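Local coordinates for hyaluronidase (Streptomyces koganeiensis, PDB 4UFQ), which probably hydrolyses hyaluronan, as a hyalurononglucosaminidase that assembles from three copies of an elongated, beta-rich chain, at residues I177-V183 and L195-G200. Numbering follows the deposited sequence. Where two conformers were deposited one is given.
Sequences IGNAATV and LYASGG
Ile-177 meets Leu-195 and Ala-197 through its two branches. Its CD1 ends 4.0 Å from Leu-195 CD2, the two side chains crossing at about a right angle, while CG2, anti to the backbone N, reaches Ala-197 CB at 4.0 Å. Ala-197 CB points toward the 177-183 backbone and lies 3.5 Å from Gly-178 O. Farther along, Ala-180 CB packs 4.3 Å from Tyr-196 CB, and Val-183 CG1 comes obliquely to the phenol end of the ring, 3.8 Å from Tyr-196 OH. The contact joins the end of strand 175-177 and the loop after it to strand 193-198, outermost of its antiparallel sheet within this chain, where it turns back into 201-206; Leu-195 pairs in parallel with a third-subunit strand. Sheets run on between the three subunits, consistent with the family's phage-fibre relationship: Ile-177 pairs through its backbone with strands of both other subunits, and Trp-204 of the second subunit packs on it. Between the backbones, Ala-180 N donates a nearly straight bond to Ala-197 O (2.9 Å, 172° at the hydrogen). One water links Gly-178 O to Ala-197 N; another donates to both Ala-180 O and Ala-197 O. At the turn, Asn-179 OD1 accepts from Gly-200 N at 2.9 Å, with the donor tilted 20° from the amide plane; Gly-199 N is also near, but poorly angled for a bond. Gly-200 O in turn accepts from Trp-204 NE1 of the second subunit.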
ATOM      1  N   ILE B 177      -7.662   7.906 -25.926  1.00 14.34           N
ATOM      2  CA  ILE B 177      -7.357   6.557 -26.358  1.00 16.05           C
ATOM      3  C   ILE B 177      -6.296   6.674 -27.435  1.00 14.60           C
ATOM      4  O   ILE B 177      -6.556   7.248 -28.503  1.00 14.46           O
ATOM      5  CB  ILE B 177      -8.606   5.845 -26.907  1.00 14.14           C
ATOM      6  CG1 ILE B 177      -9.709   5.805 -25.841  1.00 15.05           C
ATOM      7  CG2 ILE B 177      -8.235   4.429 -27.370  1.00 15.39           C
ATOM      8  CD1 ILE B 177     -11.043   5.282 -26.359  1.00 17.67           C
ATOM      9  N   GLY B 178      -5.084   6.160 -27.189  1.00 14.17           N
ATOM     10  CA  GLY B 178      -4.015   6.215 -28.170  1.00 14.86           C
ATOM     11  C   GLY B 178      -4.261   5.187 -29.255  1.00 15.80           C
ATOM     12  O   GLY B 178      -5.063   4.271 -29.058  1.00 16.59           O
ATOM     13  N   ASN B 179      -3.592   5.319 -30.393  1.00 15.55           N
ATOM     14  CA  ASN B 179      -3.760   4.304 -31.438  1.00 16.94           C
ATOM     15  C   ASN B 179      -3.291   2.943 -30.923  1.00 18.03           C
ATOM     16  O   ASN B 179      -2.227   2.828 -30.302  1.00 16.26           O
ATOM     17  CB  ASN B 179      -2.958   4.637 -32.685  1.00 16.62           C
ATOM     18  CG  ASN B 179      -3.496   5.845 -33.476  1.00 15.15           C
ATOM     19  OD1 ASN B 179      -4.709   6.038 -33.607  1.00 15.93           O
ATOM     20  ND2 ASN B 179      -2.581   6.661 -33.974  1.00 17.08           N
ATOM     21  N   ALA B 180      -4.064   1.892 -31.202  1.00 17.03           N
ATOM     22  CA  ALA B 180      -3.669   0.546 -30.829  1.00 18.11           C
ATOM     23  C   ALA B 180      -2.490   0.092 -31.690  1.00 17.19           C
ATOM     24  O   ALA B 180      -2.493   0.244 -32.914  1.00 19.05           O
ATOM     25  CB  ALA B 180      -4.817  -0.402 -30.997  1.00 20.87           C
ATOM     26  N   ALA B 181      -1.465  -0.462 -31.057  1.00 17.06           N
ATOM     27  CA  ALA B 181      -0.307  -0.960 -31.790  1.00 16.74           C
ATOM     28  C   ALA B 181      -0.680  -2.204 -32.587  1.00 19.35           C
ATOM     29  O   ALA B 181      -0.145  -2.439 -33.671  1.00 24.99           O
ATOM     30  CB  ALA B 181       0.847  -1.252 -30.853  1.00 18.96           C
ATOM     31  N   THR B 182      -1.612  -2.977 -32.048  1.00 21.93           N
ATOM     32  CA  THR B 182      -2.133  -4.123 -32.788  0.57 26.56           C
ATOM     33  C   THR B 182      -3.650  -4.077 -32.786  1.00 19.60           C
ATOM     34  O   THR B 182      -4.290  -3.885 -31.767  1.00 22.23           O
ATOM     35  CB  THR B 182      -1.608  -5.460 -32.237  0.57 46.34           C
ATOM     36  OG1 THR B 182      -1.710  -5.475 -30.808  0.57 52.11           O
ATOM     37  CG2 THR B 182      -0.151  -5.652 -32.649  0.57 36.54           C
ATOM     38  N   VAL B 183      -4.211  -4.220 -33.978  1.00 21.64           N
ATOM     39  CA  VAL B 183      -5.657  -4.167 -34.149  1.00 17.45           C
ATOM     40  C   VAL B 183      -6.292  -5.393 -33.476  1.00 14.70           C
ATOM     41  O   VAL B 183      -5.888  -6.507 -33.737  1.00 19.26           O
ATOM     42  CB  VAL B 183      -5.986  -4.132 -35.668  1.00 19.28           C
ATOM     43  CG1 VAL B 183      -7.451  -4.278 -35.907  1.00 21.73           C
ATOM     44  CG2 VAL B 183      -5.456  -2.830 -36.297  1.00 21.82           C
ATOM     45  N   LEU B 195     -13.211  -1.413 -28.042  1.00 13.64           N
ATOM     46  CA  LEU B 195     -13.184  -0.036 -28.498  1.00 13.11           C
ATOM     47  C   LEU B 195     -11.726   0.332 -28.646  1.00 15.41           C
ATOM     48  O   LEU B 195     -10.924   0.080 -27.731  1.00 14.91           O
ATOM     49  CB  LEU B 195     -13.848   0.866 -27.453  1.00 13.97           C
ATOM     50  CG  LEU B 195     -14.029   2.346 -27.799  1.00 15.25           C
ATOM     51  CD1 LEU B 195     -15.048   2.549 -28.928  1.00 14.96           C
ATOM     52  CD2 LEU B 195     -14.449   3.144 -26.563  1.00 17.63           C
ATOM     53  N   TYR B 196     -11.321   0.854 -29.797  1.00 12.86           N
ATOM     54  CA  TYR B 196      -9.923   1.197 -30.002  1.00 13.46           C
ATOM     55  C   TYR B 196      -9.778   2.311 -30.989  1.00 15.47           C
ATOM     56  O   TYR B 196     -10.702   2.588 -31.765  1.00 14.82           O
ATOM     57  CB  TYR B 196      -9.111  -0.036 -30.455  1.00 14.04           C
ATOM     58  CG  TYR B 196      -9.541  -0.668 -31.764  1.00 13.63           C
ATOM     59  CD1 TYR B 196     -10.653  -1.507 -31.819  1.00 14.88           C
ATOM     60  CD2 TYR B 196      -8.846  -0.433 -32.921  1.00 15.67           C
ATOM     61  CE1 TYR B 196     -11.043  -2.115 -33.016  1.00 14.85           C
ATOM     62  CE2 TYR B 196      -9.222  -1.034 -34.121  1.00 14.13           C
ATOM     63  CZ  TYR B 196     -10.330  -1.860 -34.155  1.00 16.88           C
ATOM     64  OH  TYR B 196     -10.714  -2.455 -35.329  1.00 16.38           O
ATOM     65  N   ALA B 197      -8.626   2.971 -30.943  1.00 13.31           N
ATOM     66  CA  ALA B 197      -8.264   3.964 -31.936  1.00 15.26           C
ATOM     67  C   ALA B 197      -7.324   3.368 -32.976  1.00 15.13           C
ATOM     68  O   ALA B 197      -6.481   2.518 -32.678  1.00 15.84           O
ATOM     69  CB  ALA B 197      -7.643   5.226 -31.274  1.00 14.06           C
ATOM     70  N   SER B 198      -7.523   3.804 -34.219  1.00 12.83           N
ATOM     71  CA  SER B 198      -6.746   3.316 -35.340  1.00 16.34           C
ATOM     72  C   SER B 198      -6.609   4.471 -36.328  1.00 15.46           C
ATOM     73  O   SER B 198      -7.613   4.992 -36.835  1.00 15.99           O
ATOM     74  CB  SER B 198      -7.457   2.130 -35.955  1.00 17.88           C
ATOM     75  OG  SER B 198      -6.603   1.504 -36.908  1.00 20.78           O
ATOM     76  N   GLY B 199      -5.377   4.891 -36.582  1.00 14.83           N
ATOM     77  CA  GLY B 199      -5.120   6.005 -37.479  1.00 17.41           C
ATOM     78  C   GLY B 199      -5.825   7.273 -37.044  1.00 16.11           C
ATOM     79  O   GLY B 199      -6.169   8.087 -37.898  1.00 17.79           O
ATOM     80  N   GLY B 200      -6.054   7.451 -35.746  1.00 14.75           N
ATOM     81  CA  GLY B 200      -6.715   8.643 -35.219  1.00 16.26           C
ATOM     82  C   GLY B 200      -8.236   8.560 -35.165  1.00 15.63           C
ATOM     83  O   GLY B 200      -8.889   9.437 -34.609  1.00 15.63           O
TER
HETATM   84  O   HOH W   1      -6.614   1.942 -29.033  1.00 14.65           O
HETATM   85  O   HOH W   2      -4.936   0.365 -34.222  1.00 29.38           O